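Local coordinates for xyloglucan-specific endo-beta-1,4-glucanase BoGH9A (Bacteroides ovatus, PDB 6DHT), which hydrolyses internal beta-1,4-glucosidic linkages in the backbone of xyloglucan, releasing xyloglucan oligosaccharides, at residues F115-Q118 / P123-E126; K164-A169 / Y181-M186; V177-S182 / D223-M228; A136-N141 / V252-Q257. All coordinates share one frame; numbering follows the deposited sequence.

How the interactions relate
All four contacts belong to the family 9 catalytic region. Interactions 2 and 3 lie closest together, with centres about 7 Å apart: both use helix 176-192, and a salt bridge from Lys164 NZ to Asp223 OD2 (2.8 Å) joins them. Interaction 1 touches interaction 2, where Phe115 CZ packs 3.4 Å from Met186 CE. Tyr167 carries the connection on to interaction 4, its OH lying 2.7 Å from His138 ND1. Interactions 2 and 3 are nested inside the loop closed by interaction 4. The predicted nucleophile Asp171 lies about 9 Å from His138, 10 Å from Trp166 and 11 Å from Trp224, measured between side chains; interaction 1 is away from the annotated sites.

Interaction 1 of 4, residues F115-Q118 / P123-E126; sequences FYYQ and PIEE
Tyr116 and Ile124 approach from opposite directions and meet at the phenol end of the tyrosine. Methyl CG2 of Ile124 packs 3.8 Å from Tyr116 CE2, while the other methyl, CD1, sits over one face of the same ring. CD1 also rests on the helix backbone, 3.8 Å from Tyr116 O. Past the ring edge and in its plane lies a water, hydrogen-bonded to Tyr116 OH at 2.6 Å. This water donates to Pro123 O (2.8 Å) and accepts from Glu125 N (3.1 Å), so a single molecule ties the phenol to the backbone before and after Ile124. The contact closes the turn between the C-terminal end of helix 105-117 and the start of helix 126-129, for which Glu125 is the N-cap residue, in the (alpha/alpha)6 barrel domain of family 9 glucanases. A phenylalanine in place of Tyr116 would lack the hydroxyl and would probably leave the bridging water held by the loop backbone alone, without its link to the Tyr116 side chain. The phenol is carried out to the loop by a first torsion that sets CG opposite the backbone N (chi1 164°). Tyr117 stands behind: one face of its ring takes Tyr116 CD2, 4.3 Å above the plane and over its centre, and its CD1 lies 4.3 Å from Ile124 CG2. Its own hydroxyl is hydrogen-bonded to Ala129 O, in helix 126-129. Farther out, Tyr116 also packs on Tyr128 and on Glu217 of helix 213-226, and the backbone of Ile124 is hydrogen-bonded to that of Arg134.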
loop_
_atom_site.group_PDB
_atom_site.type_symbol
_atom_site.label_atom_id
_atom_site.label_comp_id
_atom_site.label_asym_id
_atom_site.label_seq_id
_atom_site.Cartn_x
_atom_site.Cartn_y
_atom_site.Cartn_z
ATOM N N PHE A 115 -4.868 5.982 -7.196
ATOM C CA PHE A 115 -4.022 5.574 -8.300
ATOM C C PHE A 115 -4.461 6.236 -9.612
ATOM O O PHE A 115 -3.619 6.628 -10.438
ATOM C CB PHE A 115 -4.014 4.053 -8.437
ATOM C CG PHE A 115 -3.268 3.366 -7.326
ATOM C CD1 PHE A 115 -3.889 3.066 -6.123
ATOM C CD2 PHE A 115 -1.919 3.038 -7.487
ATOM C CE1 PHE A 115 -3.164 2.474 -5.083
ATOM C CE2 PHE A 115 -1.214 2.438 -6.461
ATOM C CZ PHE A 115 -1.839 2.173 -5.258
ATOM N N TYR A 116 -5.775 6.368 -9.797
ATOM C CA TYR A 116 -6.312 7.079 -10.948
ATOM C C TYR A 116 -5.776 8.519 -11.004
ATOM O O TYR A 116 -5.319 8.981 -12.045
ATOM C CB TYR A 116 -7.847 7.026 -10.962
ATOM C CG TYR A 116 -8.447 8.061 -11.893
ATOM C CD1 TYR A 116 -8.524 7.843 -13.264
ATOM C CD2 TYR A 116 -8.928 9.260 -11.393
ATOM C CE1 TYR A 116 -9.053 8.807 -14.106
ATOM C CE2 TYR A 116 -9.465 10.219 -12.231
ATOM C CZ TYR A 116 -9.531 9.979 -13.586
ATOM O OH TYR A 116 -10.059 10.928 -14.443
ATOM N N TYR A 117 -5.777 9.213 -9.861
ATOM C CA TYR A 117 -5.247 10.561 -9.818
ATOM C C TYR A 117 -3.742 10.609 -10.149
ATOM O O TYR A 117 -3.241 11.618 -10.659
ATOM C CB TYR A 117 -5.514 11.197 -8.461
ATOM C CG TYR A 117 -6.966 11.524 -8.231
ATOM C CD1 TYR A 117 -7.567 12.600 -8.888
ATOM C CD2 TYR A 117 -7.734 10.794 -7.335
ATOM C CE1 TYR A 117 -8.879 12.928 -8.658
ATOM C CE2 TYR A 117 -9.052 11.103 -7.123
ATOM C CZ TYR A 117 -9.616 12.183 -7.790
ATOM O OH TYR A 117 -10.943 12.484 -7.537
ATOM N N GLN A 118 -3.012 9.536 -9.867
ATOM C CA GLN A 118 -1.587 9.475 -10.175
ATOM C C GLN A 118 -1.259 9.159 -11.649
ATOM O O GLN A 118 -0.078 9.070 -12.036
ATOM C CB GLN A 118 -0.887 8.435 -9.301
ATOM C CG GLN A 118 -0.880 8.706 -7.799
ATOM C CD GLN A 118 0.006 9.866 -7.401
ATOM O OE1 GLN A 118 -0.478 10.972 -7.158
ATOM N NE2 GLN A 118 1.301 9.608 -7.278
ATOM N N PRO A 123 -5.784 12.784 -19.842
ATOM C CA PRO A 123 -6.507 13.818 -19.115
ATOM C C PRO A 123 -7.233 13.188 -17.939
ATOM O O PRO A 123 -7.649 12.031 -17.975
ATOM C CB PRO A 123 -7.484 14.367 -20.159
ATOM C CG PRO A 123 -7.662 13.277 -21.114
ATOM C CD PRO A 123 -6.375 12.515 -21.164
ATOM N N ILE A 124 -7.339 13.972 -16.884
ATOM C CA ILE A 124 -7.959 13.556 -15.639
ATOM C C ILE A 124 -9.261 14.346 -15.574
ATOM O O ILE A 124 -9.296 15.465 -15.088
ATOM C CB ILE A 124 -7.000 13.840 -14.457
ATOM C CG1 ILE A 124 -5.657 13.110 -14.681
ATOM C CG2 ILE A 124 -7.628 13.447 -13.142
ATOM C CD1 ILE A 124 -5.772 11.601 -14.731
ATOM N N GLU A 125 -10.317 13.775 -16.148
ATOM C CA GLU A 125 -11.549 14.517 -16.431
ATOM C C GLU A 125 -12.494 14.601 -15.258
ATOM O O GLU A 125 -12.630 13.658 -14.494
ATOM C CB GLU A 125 -12.281 13.884 -17.611
ATOM C CG GLU A 125 -11.490 13.994 -18.909
ATOM C CD GLU A 125 -12.075 13.198 -20.059
ATOM O OE1 GLU A 125 -12.980 12.365 -19.834
ATOM O OE2 GLU A 125 -11.612 13.411 -21.198
ATOM N N GLU A 126 -13.165 15.745 -15.142
ATOM C CA GLU A 126 -14.012 16.050 -13.995
ATOM C C GLU A 126 -15.074 14.988 -13.715
ATOM O O GLU A 126 -15.417 14.720 -12.579
ATOM C CB GLU A 126 -14.673 17.423 -14.174
ATOM C CG GLU A 126 -15.596 17.823 -13.033
ATOM C CD GLU A 126 -15.824 19.324 -12.954
ATOM O OE1 GLU A 126 -15.528 20.033 -13.943
ATOM O OE2 GLU A 126 -16.291 19.796 -11.897
HETATM O O HOH W 1 -10.088 10.873 -17.080
#

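Interaction 2 of 4, residues K164-A169 / Y181-M186; sequences KGWYDA and YSIGLM
Trp166 meets Ile183 with the outer edge of its six-membered ring, and this is the tight part of the contact. Ile183 CG1 lies near the ring plane, 3.7 Å from Trp166 CH2 and 3.8 Å from Trp166 CZ3. The terminal methyl follows, with Ile183 CD1 4.0 Å from Trp166 CH2. The two side chains cross obliquely, and Ile183 places CG1 there by turning it beside its backbone N and opposite the carbonyl carbon (chi1 -64°). Against this, the Met186 side is loose: its methyl CE comes obliquely to the ring and no nearer than 4.5 Å to Trp166 CH2. Neither side faces solvent, since the touching residues are all buried; no hydrogen bond crosses between the segments. The indole's polar end is satisfied elsewhere: Trp166 NE1 is hydrogen-bonded to Glu217 OE2, which fixes the rotation of the ring while its far edge meets the helix. A leucine in place of Trp166 would probably leave a gap against Ile183 and Met186 and deprive the Glu217 carboxylate of its N-H partner. The loop 164-169, running from strand 159-160 toward strand 174-175, thus inserts its indole among helices of the catalytic barrel: Ile183 of helix 176-192 at the far edge, with Met186 of the same helix more loosely beside it, Phe115 of helix 105-117 edge-to-face with it, and helix 213-226 supplying Glu217 and, through Met218, packing on Ile183 and Met186.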
loop_
_atom_site.group_PDB
_atom_site.type_symbol
_atom_site.label_atom_id
_atom_site.label_comp_id
_atom_site.label_asym_id
_atom_site.label_seq_id
_atom_site.Cartn_x
_atom_site.Cartn_y
_atom_site.Cartn_z
ATOM N N LYS A 164 2.102 6.012 -20.188
ATOM C CA LYS A 164 1.154 5.506 -19.185
ATOM C C LYS A 164 1.904 5.210 -17.898
ATOM O O LYS A 164 3.019 5.667 -17.686
ATOM C CB LYS A 164 0.342 4.305 -19.700
ATOM C CG LYS A 164 -0.469 4.634 -20.949
ATOM C CD LYS A 164 -1.115 3.405 -21.544
ATOM C CE LYS A 164 -2.236 2.903 -20.685
ATOM N NZ LYS A 164 -2.938 1.807 -21.391
ATOM N N GLY A 165 1.279 4.448 -17.012
ATOM C CA GLY A 165 1.837 4.278 -15.682
ATOM C C GLY A 165 1.529 5.421 -14.735
ATOM O O GLY A 165 1.068 6.491 -15.141
ATOM N N TRP A 166 1.788 5.175 -13.457
ATOM C CA TRP A 166 1.519 6.159 -12.420
ATOM C C TRP A 166 2.753 6.985 -12.039
ATOM O O TRP A 166 3.854 6.462 -12.010
ATOM C CB TRP A 166 1.051 5.490 -11.120
ATOM C CG TRP A 166 -0.094 4.529 -11.251
ATOM C CD1 TRP A 166 -1.336 4.791 -11.742
ATOM C CD2 TRP A 166 -0.098 3.158 -10.837
ATOM N NE1 TRP A 166 -2.118 3.655 -11.669
ATOM C CE2 TRP A 166 -1.378 2.640 -11.116
ATOM C CE3 TRP A 166 0.854 2.326 -10.253
ATOM C CZ2 TRP A 166 -1.724 1.333 -10.815
ATOM C CZ3 TRP A 166 0.502 1.026 -9.950
ATOM C CH2 TRP A 166 -0.773 0.547 -10.225
ATOM N N TYR A 167 2.548 8.233 -11.649
ATOM C CA TYR A 167 3.541 8.924 -10.856
ATOM C C TYR A 167 3.762 8.115 -9.575
ATOM O O TYR A 167 2.808 7.644 -8.950
ATOM C CB TYR A 167 3.076 10.312 -10.478
ATOM C CG TYR A 167 2.826 11.262 -11.618
ATOM C CD1 TYR A 167 3.786 11.487 -12.589
ATOM C CD2 TYR A 167 1.618 11.957 -11.705
ATOM C CE1 TYR A 167 3.546 12.375 -13.616
ATOM C CE2 TYR A 167 1.373 12.831 -12.741
ATOM C CZ TYR A 167 2.350 13.038 -13.683
ATOM O OH TYR A 167 2.116 13.905 -14.728
ATOM N N ASP A 168 5.008 7.965 -9.150
ATOM C CA ASP A 168 5.314 7.135 -7.995
ATOM C C ASP A 168 4.733 7.651 -6.686
ATOM O O ASP A 168 4.322 6.859 -5.823
ATOM C CB ASP A 168 6.819 7.028 -7.815
ATOM C CG ASP A 168 7.224 5.880 -6.926
ATOM O OD1 ASP A 168 6.795 4.731 -7.188
ATOM O OD2 ASP A 168 8.003 6.109 -5.990
ATOM N N ALA A 169 4.767 8.967 -6.464
ATOM C CA ALA A 169 4.641 9.458 -5.114
ATOM C C ALA A 169 4.458 10.964 -5.133
ATOM O O ALA A 169 3.692 11.485 -5.942
ATOM C CB ALA A 169 5.901 9.062 -4.337
ATOM N N TYR A 181 6.020 -4.012 -7.212
ATOM C CA TYR A 181 5.706 -4.427 -5.846
ATOM C C TYR A 181 4.275 -4.021 -5.471
ATOM O O TYR A 181 3.494 -4.812 -4.891
ATOM C CB TYR A 181 6.658 -3.752 -4.853
ATOM C CG TYR A 181 6.111 -3.811 -3.466
ATOM C CD1 TYR A 181 6.200 -4.968 -2.693
ATOM C CD2 TYR A 181 5.471 -2.713 -2.937
ATOM C CE1 TYR A 181 5.652 -4.998 -1.404
ATOM C CE2 TYR A 181 4.920 -2.733 -1.685
ATOM C CZ TYR A 181 5.008 -3.885 -0.919
ATOM O OH TYR A 181 4.470 -3.890 0.365
ATOM N N SER A 182 3.923 -2.780 -5.779
ATOM C CA SER A 182 2.624 -2.252 -5.389
ATOM C C SER A 182 1.468 -3.046 -5.995
ATOM O O SER A 182 0.504 -3.413 -5.309
ATOM C CB SER A 182 2.500 -0.783 -5.777
ATOM O OG SER A 182 3.398 0.051 -5.023
ATOM N N ILE A 183 1.545 -3.286 -7.294
ATOM C CA ILE A 183 0.573 -4.120 -7.983
ATOM C C ILE A 183 0.604 -5.532 -7.402
ATOM O O ILE A 183 -0.444 -6.111 -7.142
ATOM C CB ILE A 183 0.875 -4.160 -9.470
ATOM C CG1 ILE A 183 0.723 -2.784 -10.110
ATOM C CG2 ILE A 183 -0.044 -5.143 -10.130
ATOM C CD1 ILE A 183 1.365 -2.648 -11.462
ATOM N N GLY A 184 1.794 -6.065 -7.141
ATOM C CA GLY A 184 1.911 -7.401 -6.590
ATOM C C GLY A 184 1.163 -7.568 -5.267
ATOM O O GLY A 184 0.513 -8.592 -5.039
ATOM N N LEU A 185 1.230 -6.541 -4.426
ATOM C CA LEU A 185 0.544 -6.560 -3.140
ATOM C C LEU A 185 -0.969 -6.450 -3.344
ATOM O O LEU A 185 -1.729 -7.245 -2.776
ATOM C CB LEU A 185 1.060 -5.421 -2.244
ATOM C CG LEU A 185 0.359 -5.317 -0.884
ATOM C CD1 LEU A 185 0.488 -6.596 -0.078
ATOM C CD2 LEU A 185 0.922 -4.137 -0.119
ATOM N N MET A 186 -1.421 -5.495 -4.156
ATOM C CA MET A 186 -2.845 -5.298 -4.342
ATOM C C MET A 186 -3.465 -6.513 -5.006
ATOM O O MET A 186 -4.574 -6.929 -4.648
ATOM C CB MET A 186 -3.159 -4.009 -5.091
ATOM C CG MET A 186 -2.818 -2.773 -4.266
ATOM S SD MET A 186 -3.208 -1.222 -5.065
ATOM C CE MET A 186 -1.881 -1.088 -6.217
#

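Interaction 3 of 4, residues V177-S182 / D223-M228; sequences VNSGYS and DWMLTM
Ser179 and Gly180 of helix 176-192 meet Trp224 and Met225 of helix 213-226, where two helices of the catalytic barrel pack together. Just before them, Asn178 faces elsewhere, but its carbonyl takes two bonds from Ser182, one turn on: N at 2.9 Å and OG at 2.8 Å, reaching the oxygen from opposite faces of its plane. Ser179 then points its CB toward the other helix. Its OG, set between the backbone N and the carbonyl carbon (chi1 68°), hydrogen-bonds Tyr175 O, in the short strand just before the helix, and lies at the edge of the Trp224 indole, in plane, 3.7 Å from Trp224 CZ3. The same oxygen is 4.2 Å from Met225 SD. At Gly180 the helix presents bare backbone, and the Met225 chain, bent at its last torsion (chi3 81°), lays its methyl there: CE is 3.7 Å from Gly180 CA. Even a CB at this glycine would come within 3.3 Å of Met225 CE, so the fit depends on the missing side chain. Trp224 also carries Met228 CG over one indole face and makes a cation-pi interaction with Lys174. With no hydrogen bond between the segments, the pairing rests on shape and dispersion, and the buried serine hydroxyls are answered by backbone carbonyls four residues earlier in the chain, Tyr175 O for Ser179 and Asn178 O for Ser182.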
loop_
_atom_site.group_PDB
_atom_site.type_symbol
_atom_site.label_atom_id
_atom_site.label_comp_id
_atom_site.label_asym_id
_atom_site.label_seq_id
_atom_site.Cartn_x
_atom_site.Cartn_y
_atom_site.Cartn_z
ATOM N N VAL A 177 10.534 -1.154 -9.721
ATOM C CA VAL A 177 10.545 -1.898 -8.467
ATOM C C VAL A 177 9.319 -1.537 -7.652
ATOM O O VAL A 177 8.543 -2.424 -7.215
ATOM C CB VAL A 177 11.843 -1.662 -7.690
ATOM C CG1 VAL A 177 11.732 -2.101 -6.242
ATOM C CG2 VAL A 177 12.989 -2.393 -8.384
ATOM N N ASN A 178 9.104 -0.246 -7.440
ATOM C CA ASN A 178 8.045 0.148 -6.537
ATOM C C ASN A 178 6.673 -0.118 -7.137
ATOM O O ASN A 178 5.760 -0.569 -6.428
ATOM C CB ASN A 178 8.184 1.617 -6.177
ATOM C CG ASN A 178 7.459 1.952 -4.911
ATOM O OD1 ASN A 178 7.549 1.215 -3.931
ATOM N ND2 ASN A 178 6.698 3.031 -4.932
ATOM N N SER A 179 6.487 0.117 -8.427
ATOM C CA SER A 179 5.155 -0.079 -8.982
ATOM C C SER A 179 4.839 -1.568 -9.175
ATOM O O SER A 179 3.694 -1.959 -8.992
ATOM C CB SER A 179 4.930 0.757 -10.245
ATOM O OG SER A 179 5.713 0.311 -11.316
ATOM N N GLY A 180 5.845 -2.374 -9.496
ATOM C CA GLY A 180 5.692 -3.805 -9.593
ATOM C C GLY A 180 5.312 -4.404 -8.258
ATOM O O GLY A 180 4.396 -5.225 -8.180
ATOM N N TYR A 181 6.020 -4.012 -7.212
ATOM C CA TYR A 181 5.706 -4.427 -5.846
ATOM C C TYR A 181 4.275 -4.021 -5.471
ATOM O O TYR A 181 3.494 -4.812 -4.891
ATOM C CB TYR A 181 6.658 -3.752 -4.853
ATOM C CG TYR A 181 6.111 -3.811 -3.466
ATOM C CD1 TYR A 181 6.200 -4.968 -2.693
ATOM C CD2 TYR A 181 5.471 -2.713 -2.937
ATOM C CE1 TYR A 181 5.652 -4.998 -1.404
ATOM C CE2 TYR A 181 4.920 -2.733 -1.685
ATOM C CZ TYR A 181 5.008 -3.885 -0.919
ATOM O OH TYR A 181 4.470 -3.890 0.365
ATOM N N SER A 182 3.923 -2.780 -5.779
ATOM C CA SER A 182 2.624 -2.252 -5.389
ATOM C C SER A 182 1.468 -3.046 -5.995
ATOM O O SER A 182 0.504 -3.413 -5.309
ATOM C CB SER A 182 2.500 -0.783 -5.777
ATOM O OG SER A 182 3.398 0.051 -5.023
ATOM N N ASP A 223 0.661 -1.849 -18.417
ATOM C CA ASP A 223 0.867 -1.547 -19.836
ATOM C C ASP A 223 2.129 -0.710 -20.006
ATOM O O ASP A 223 2.936 -0.956 -20.914
ATOM C CB ASP A 223 -0.342 -0.810 -20.393
ATOM C CG ASP A 223 -0.423 -0.866 -21.897
ATOM O OD1 ASP A 223 0.093 -1.843 -22.482
ATOM O OD2 ASP A 223 -1.034 0.055 -22.471
ATOM N N TRP A 224 2.324 0.275 -19.134
ATOM C CA TRP A 224 3.586 1.010 -19.140
ATOM C C TRP A 224 4.782 0.086 -18.853
ATOM O O TRP A 224 5.818 0.168 -19.524
ATOM C CB TRP A 224 3.573 2.171 -18.128
ATOM C CG TRP A 224 4.951 2.651 -17.896
ATOM C CD1 TRP A 224 5.760 3.241 -18.816
ATOM C CD2 TRP A 224 5.743 2.500 -16.712
ATOM N NE1 TRP A 224 6.984 3.500 -18.272
ATOM C CE2 TRP A 224 7.010 3.038 -16.983
ATOM C CE3 TRP A 224 5.499 1.978 -15.438
ATOM C CZ2 TRP A 224 8.015 3.068 -16.031
ATOM C CZ3 TRP A 224 6.501 2.019 -14.501
ATOM C CH2 TRP A 224 7.734 2.546 -14.793
ATOM N N MET A 225 4.664 -0.789 -17.847
ATOM C CA MET A 225 5.778 -1.655 -17.465
ATOM C C MET A 225 6.304 -2.471 -18.653
ATOM O O MET A 225 7.509 -2.640 -18.787
ATOM C CB MET A 225 5.365 -2.593 -16.319
ATOM C CG MET A 225 5.124 -1.888 -15.022
ATOM S SD MET A 225 4.723 -3.020 -13.673
ATOM C CE MET A 225 6.349 -3.582 -13.211
ATOM N N LEU A 226 5.402 -2.977 -19.486
ATOM C CA LEU A 226 5.795 -3.724 -20.687
ATOM C C LEU A 226 6.797 -2.946 -21.548
ATOM O O LEU A 226 7.715 -3.543 -22.122
ATOM C CB LEU A 226 4.561 -4.094 -21.506
ATOM C CG LEU A 226 3.641 -5.133 -20.868
ATOM C CD1 LEU A 226 2.401 -5.257 -21.706
ATOM C CD2 LEU A 226 4.297 -6.498 -20.771
ATOM N N THR A 227 6.630 -1.627 -21.620
ATOM C CA THR A 227 7.505 -0.776 -22.442
ATOM C C THR A 227 8.897 -0.565 -21.840
ATOM O O THR A 227 9.787 -0.009 -22.493
ATOM C CB THR A 227 6.882 0.614 -22.718
ATOM O OG1 THR A 227 6.960 1.450 -21.550
ATOM C CG2 THR A 227 5.443 0.488 -23.193
ATOM N N MET A 228 9.102 -0.997 -20.606
ATOM C CA MET A 228 10.373 -0.848 -19.921
ATOM C C MET A 228 11.288 -2.056 -20.082
ATOM O O MET A 228 12.365 -2.087 -19.468
ATOM C CB MET A 228 10.128 -0.544 -18.441
ATOM C CG MET A 228 9.513 0.814 -18.229
ATOM S SD MET A 228 10.668 2.164 -18.411
ATOM C CE MET A 228 11.528 1.993 -16.896
#

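Interaction 4 of 4, residues A136-N141 / V252-Q257; sequences AGHPDN and VDCKQQ
His138 and Cys254 face each other between two surface loops that lead into neighbouring, parallel strands of a five-stranded mixed sheet: the histidine loop runs on to strand 143-145, the cysteine loop to strand 259-260. From the His138 backbone, CB points neither toward nor away from the opposite loop, and the ring beyond it turns the approach inward, with CG beside the backbone N and opposite the carbonyl carbon (chi1 -65°). At the next atom, ND1, the ring is hydrogen-bonded to Tyr167 OH, which fixes how the imidazole is rotated and leaves the neighbouring CE1 and NE2 to the cysteine. There CE1 lies 3.7 Å from Cys254 SG and 4.0 Å from Cys254 CB. NE2, at the tip, has Cys254 CB at 3.7 Å and Cys254 SG at 3.8 Å. The sulfur is thus at the ring edge, 4.6 Å from the centroid of the His138 imidazole and 73° off its normal, a sulfur-aromatic contact, whereas CB of the cysteine comes in obliquely. Around the histidine the rings of Tyr167 and Tyr172 also close in, the first nearly perpendicular to the imidazole. The His138 side chain is about 9 Å from that of Asp171, the predicted nucleophile, which places the contact near the active site. At the exposed end of the contact the loops meet once more, where methyl CG1 of Val252 touches the backbone of the other loop, 3.3 Å from Ala136 O.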
loop_
_atom_site.group_PDB
_atom_site.type_symbol
_atom_site.label_atom_id
_atom_site.label_comp_id
_atom_site.label_asym_id
_atom_site.label_seq_id
_atom_site.Cartn_x
_atom_site.Cartn_y
_atom_site.Cartn_z
ATOM N N ALA A 136 -3.854 16.312 -19.427
ATOM C CA ALA A 136 -2.827 15.292 -19.514
ATOM C C ALA A 136 -1.436 15.897 -19.231
ATOM O O ALA A 136 -1.141 17.051 -19.580
ATOM C CB ALA A 136 -2.867 14.640 -20.876
ATOM N N GLY A 137 -0.584 15.106 -18.589
ATOM C CA GLY A 137 0.792 15.478 -18.339
ATOM C C GLY A 137 1.727 14.287 -18.502
ATOM O O GLY A 137 1.301 13.146 -18.436
ATOM N N HIS A 138 3.006 14.561 -18.724
ATOM C CA HIS A 138 4.026 13.525 -18.919
ATOM C C HIS A 138 3.630 12.430 -19.922
ATOM O O HIS A 138 3.473 11.255 -19.575
ATOM C CB HIS A 138 4.448 12.922 -17.581
ATOM C CG HIS A 138 5.139 13.901 -16.686
ATOM N ND1 HIS A 138 4.458 14.661 -15.762
ATOM C CD2 HIS A 138 6.437 14.277 -16.601
ATOM C CE1 HIS A 138 5.311 15.453 -15.132
ATOM N NE2 HIS A 138 6.518 15.232 -15.616
ATOM N N PRO A 139 3.482 12.806 -21.194
ATOM C CA PRO A 139 3.164 11.803 -22.218
ATOM C C PRO A 139 4.216 10.694 -22.301
ATOM O O PRO A 139 3.867 9.562 -22.602
ATOM C CB PRO A 139 3.128 12.636 -23.505
ATOM C CG PRO A 139 3.884 13.867 -23.188
ATOM C CD PRO A 139 3.592 14.155 -21.764
ATOM N N ASP A 140 5.470 11.022 -22.004
ATOM C CA ASP A 140 6.558 10.060 -21.984
ATOM C C ASP A 140 6.630 9.263 -23.296
ATOM O O ASP A 140 6.956 8.073 -23.305
ATOM C CB ASP A 140 6.432 9.143 -20.752
ATOM C CG ASP A 140 6.798 9.856 -19.450
ATOM O OD1 ASP A 140 7.408 10.951 -19.504
ATOM O OD2 ASP A 140 6.481 9.350 -18.342
ATOM N N ASN A 141 6.341 9.956 -24.399
ATOM C CA ASN A 141 6.467 9.387 -25.744
ATOM C C ASN A 141 7.806 9.735 -26.378
ATOM O O ASN A 141 8.147 9.211 -27.443
ATOM C CB ASN A 141 5.328 9.876 -26.638
ATOM C CG ASN A 141 5.114 11.383 -26.551
ATOM O OD1 ASN A 141 5.937 12.118 -25.997
ATOM N ND2 ASN A 141 3.993 11.848 -27.099
ATOM N N VAL A 252 2.056 19.818 -16.479
ATOM C CA VAL A 252 2.174 20.477 -17.776
ATOM C C VAL A 252 3.298 21.508 -17.828
ATOM O O VAL A 252 3.739 21.886 -18.915
ATOM C CB VAL A 252 0.849 21.124 -18.209
ATOM C CG1 VAL A 252 -0.193 20.048 -18.473
ATOM C CG2 VAL A 252 0.369 22.107 -17.186
ATOM N N ASP A 253 3.769 21.953 -16.665
ATOM C CA ASP A 253 4.871 22.920 -16.594
ATOM C C ASP A 253 6.258 22.276 -16.407
ATOM O O ASP A 253 7.278 22.977 -16.300
ATOM C CB ASP A 253 4.567 23.931 -15.491
ATOM C CG ASP A 253 3.276 24.696 -15.757
ATOM O OD1 ASP A 253 2.979 24.953 -16.942
ATOM O OD2 ASP A 253 2.544 25.014 -14.808
ATOM N N CYS A 254 6.302 20.947 -16.394
ATOM C CA CYS A 254 7.564 20.237 -16.252
ATOM C C CYS A 254 8.306 20.223 -17.578
ATOM O O CYS A 254 7.708 19.983 -18.625
ATOM C CB CYS A 254 7.319 18.801 -15.775
ATOM S SG CYS A 254 6.785 18.709 -14.065
ATOM N N LYS A 255 9.607 20.484 -17.542
ATOM C CA LYS A 255 10.354 20.655 -18.782
ATOM C C LYS A 255 11.619 19.817 -18.876
ATOM O O LYS A 255 12.219 19.745 -19.942
ATOM C CB LYS A 255 10.666 22.143 -18.982
ATOM C CG LYS A 255 9.402 22.954 -19.229
ATOM C CD LYS A 255 9.633 24.448 -19.267
ATOM C CE LYS A 255 8.294 25.185 -19.195
ATOM N NZ LYS A 255 7.214 24.523 -20.005
ATOM N N GLN A 256 12.041 19.189 -17.786
ATOM C CA GLN A 256 13.228 18.337 -17.836
ATOM C C GLN A 256 13.073 17.158 -18.789
ATOM O O GLN A 256 11.973 16.642 -18.999
ATOM C CB GLN A 256 13.594 17.809 -16.456
ATOM C CG GLN A 256 14.269 18.784 -15.548
ATOM C CD GLN A 256 14.785 18.107 -14.293
ATOM O OE1 GLN A 256 15.773 17.369 -14.327
ATOM N NE2 GLN A 256 14.080 18.306 -13.187
ATOM N N GLN A 257 14.188 16.721 -19.357
ATOM C CA GLN A 257 14.188 15.577 -20.255
ATOM C C GLN A 257 13.967 14.290 -19.449
ATOM O O GLN A 257 14.471 14.165 -18.330
ATOM C CB GLN A 257 15.518 15.520 -21.035
ATOM C CG GLN A 257 15.726 14.289 -21.907
ATOM C CD GLN A 257 14.713 14.177 -23.039
ATOM O OE1 GLN A 257 13.936 13.216 -23.099
ATOM N NE2 GLN A 257 14.726 15.151 -23.952
#